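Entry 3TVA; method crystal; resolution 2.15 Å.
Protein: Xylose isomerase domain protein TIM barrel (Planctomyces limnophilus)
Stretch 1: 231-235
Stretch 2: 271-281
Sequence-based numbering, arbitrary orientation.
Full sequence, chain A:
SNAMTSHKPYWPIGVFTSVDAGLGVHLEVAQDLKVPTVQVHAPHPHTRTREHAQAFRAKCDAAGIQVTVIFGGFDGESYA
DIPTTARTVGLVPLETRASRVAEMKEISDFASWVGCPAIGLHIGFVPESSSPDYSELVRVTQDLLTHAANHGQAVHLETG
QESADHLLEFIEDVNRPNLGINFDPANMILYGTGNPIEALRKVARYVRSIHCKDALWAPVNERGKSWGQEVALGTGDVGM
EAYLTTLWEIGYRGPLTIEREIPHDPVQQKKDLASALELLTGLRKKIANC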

# COMPACT_ATOMS: atom_id res chain seq x y z
N VAL A 231 15.70 2.55 2.03
CA VAL A 231 16.84 1.67 2.26
C VAL A 231 16.36 0.27 2.65
O VAL A 231 15.18 0.09 2.97
CB VAL A 231 17.78 2.21 3.37
CG1 VAL A 231 18.45 3.50 2.92
CG2 VAL A 231 16.99 2.43 4.66
N ALA A 232 17.26 -0.71 2.64
CA ALA A 232 16.94 -2.08 3.01
C ALA A 232 16.32 -2.16 4.42
O ALA A 232 16.69 -1.40 5.32
CB ALA A 232 18.19 -2.96 2.93
N LEU A 233 15.35 -3.06 4.59
CA LEU A 233 14.58 -3.13 5.82
C LEU A 233 15.49 -3.26 7.04
O LEU A 233 16.37 -4.12 7.08
CB LEU A 233 13.63 -4.33 5.77
CG LEU A 233 12.41 -4.20 6.68
CD1 LEU A 233 11.48 -3.14 6.12
CD2 LEU A 233 11.69 -5.54 6.85
N GLY A 234 15.29 -2.39 8.03
CA GLY A 234 16.07 -2.43 9.25
C GLY A 234 17.29 -1.53 9.24
O GLY A 234 17.92 -1.33 10.29
N THR A 235 17.68 -1.02 8.07
CA THR A 235 18.84 -0.13 8.01
C THR A 235 18.47 1.35 8.02
O THR A 235 19.35 2.21 8.00
CB THR A 235 19.75 -0.44 6.79
OG1 THR A 235 19.04 -0.19 5.58
CG2 THR A 235 20.21 -1.90 6.83
N LYS A 271 17.53 -9.88 -3.00
CA LYS A 271 18.38 -9.93 -1.80
C LYS A 271 17.76 -9.19 -0.61
O LYS A 271 17.79 -9.68 0.52
CB LYS A 271 19.78 -9.38 -2.08
CG LYS A 271 20.60 -10.27 -2.99
CD LYS A 271 22.01 -9.72 -3.23
CE LYS A 271 22.73 -10.52 -4.32
NZ LYS A 271 24.07 -9.93 -4.65
N ASP A 272 17.21 -8.00 -0.87
CA ASP A 272 16.67 -7.20 0.23
C ASP A 272 15.36 -7.80 0.73
O ASP A 272 15.04 -7.71 1.91
CB ASP A 272 16.48 -5.72 -0.15
CG ASP A 272 17.81 -5.00 -0.41
OD1 ASP A 272 18.89 -5.57 -0.09
OD2 ASP A 272 17.78 -3.86 -0.92
N LEU A 273 14.61 -8.42 -0.18
CA LEU A 273 13.42 -9.16 0.24
C LEU A 273 13.83 -10.33 1.15
O LEU A 273 13.19 -10.57 2.18
CB LEU A 273 12.61 -9.67 -0.96
CG LEU A 273 11.90 -8.62 -1.84
CD1 LEU A 273 11.00 -9.29 -2.87
CD2 LEU A 273 11.11 -7.62 -1.02
N ALA A 274 14.90 -11.03 0.78
CA ALA A 274 15.37 -12.17 1.57
C ALA A 274 15.91 -11.78 2.96
O ALA A 274 15.62 -12.46 3.94
CB ALA A 274 16.41 -12.98 0.77
N SER A 275 16.69 -10.70 3.04
CA SER A 275 17.13 -10.23 4.35
C SER A 275 15.95 -9.64 5.17
O SER A 275 15.88 -9.80 6.39
CB SER A 275 18.29 -9.23 4.22
OG SER A 275 17.86 -8.03 3.60
N ALA A 276 15.00 -9.00 4.49
CA ALA A 276 13.80 -8.52 5.17
C ALA A 276 13.04 -9.70 5.77
O ALA A 276 12.58 -9.64 6.91
CB ALA A 276 12.90 -7.73 4.20
N LEU A 277 12.93 -10.77 4.99
CA LEU A 277 12.22 -11.96 5.42
C LEU A 277 12.87 -12.57 6.66
O LEU A 277 12.18 -13.00 7.60
CB LEU A 277 12.14 -12.97 4.25
CG LEU A 277 11.56 -14.36 4.48
CD1 LEU A 277 10.21 -14.29 5.16
CD2 LEU A 277 11.43 -15.11 3.16
N GLU A 278 14.20 -12.59 6.69
CA GLU A 278 14.93 -13.09 7.86
C GLU A 278 14.73 -12.20 9.11
O GLU A 278 14.50 -12.70 10.22
CB GLU A 278 16.42 -13.23 7.55
CG GLU A 278 17.23 -13.66 8.75
CD GLU A 278 18.71 -13.77 8.44
OE1 GLU A 278 19.36 -14.70 8.97
OE2 GLU A 278 19.21 -12.93 7.66
N LEU A 279 14.82 -10.89 8.92
CA LEU A 279 14.59 -9.94 10.00
C LEU A 279 13.16 -10.04 10.57
O LEU A 279 12.96 -10.08 11.79
CB LEU A 279 14.85 -8.52 9.51
CG LEU A 279 14.54 -7.44 10.54
CD1 LEU A 279 15.55 -7.53 11.70
CD2 LEU A 279 14.56 -6.06 9.92
N LEU A 280 12.16 -10.10 9.70
CA LEU A 280 10.77 -10.14 10.16
C LEU A 280 10.43 -11.47 10.81
O LEU A 280 9.62 -11.53 11.74
CB LEU A 280 9.79 -9.85 9.02
CG LEU A 280 9.83 -8.43 8.44
CD1 LEU A 280 8.93 -8.32 7.23
CD2 LEU A 280 9.42 -7.41 9.50
N THR A 281 11.06 -12.54 10.32
CA THR A 281 10.81 -13.87 10.86
C THR A 281 11.32 -13.95 12.30
O THR A 281 10.65 -14.52 13.17
CB THR A 281 11.46 -14.95 9.97
OG1 THR A 281 10.83 -14.93 8.68
CG2 THR A 281 11.32 -16.34 10.58
O HOH W 1 14.30 -4.85 2.27

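The contact between the loop 231-235 and the helix 271-281 is small, burying 277 Å² counted over both sides, and it is chiefly apolar. No direct hydrogen bond crosses it; packing of side chains and one bridging water hold the two segments together.

Most of the packing is the work of Leu233, whose CA-to-CB bond points toward the helix and which gives up 94 Å² to it, more than any other residue of the pair. With chi1 t and chi2 p, its CD2 methyl is brought 3.6 Å from CB of Ala276 and 3.8 Å from CG of Leu280, while CD2 of Leu279 lies somewhat farther from CD2 of Leu233, at 4.2 Å. A branched aliphatic side chain suits this place, since it is buried and meets three apolar neighbours at once. Alanine suits position 276: its side chain ends at the methyl that Leu233 touches, and the backbones come close here, the CA atoms of Leu233 and Ala276 being 5.5 Å apart. Leu280 starts out sideways to the loop, but its rotamer, m then t, carries the end of the side chain nearer.

Leu279, one turn of helix beyond Ser275, points toward the loop with chi1 t and chi2 p. Its CD2 methyl lies against the backbone of the turn, 3.9 Å from O of Leu233 and 4.0 Å from CA of Gly234. Glycine is needed at 234 on two counts. Its phi/psi of 93/-13 would press a CB against the carbonyl oxygen of the preceding residue, and an ideally placed CB would also stand 3.0 Å from CD2 of Leu279, a clash. The bare CA lets the leucine methyl approach.

At the other end of the contact, Ala232 points its CB toward the helix and reaches 3.9 Å from CG of Asp272. This is a van der Waals contact between a methyl and a carboxylate carbon; both carboxylate oxygens of Asp272 are hydrogen-bonded elsewhere in the structure, so the buried acid is satisfied without help from the loop. The small alanine side chain fits a spot where the CA atoms of Ala232 and Asp272 are 5.8 Å apart.

The polar link is indirect. Water 1 accepts from the backbone N of Leu233 at 3.1 Å and donates a weak bond to the backbone O of Asp272 at 3.0 Å. That carbonyl also accepts the helical hydrogen bond from N of Ala276, at 2.9 Å from O of Asp272, so the water joins the loop to the helix backbone without displacing a helical bond.

Hydrogen bonds within each segment support the surfaces that meet. Ala232 to Thr235 form a type II beta turn, in which O of Ala232 accepts from N of Thr235 at 2.9 Å and from OG1 of Thr235 at 2.7 Å. Threonine thus reinforces the turn with its hydroxyl while standing clear of the helix.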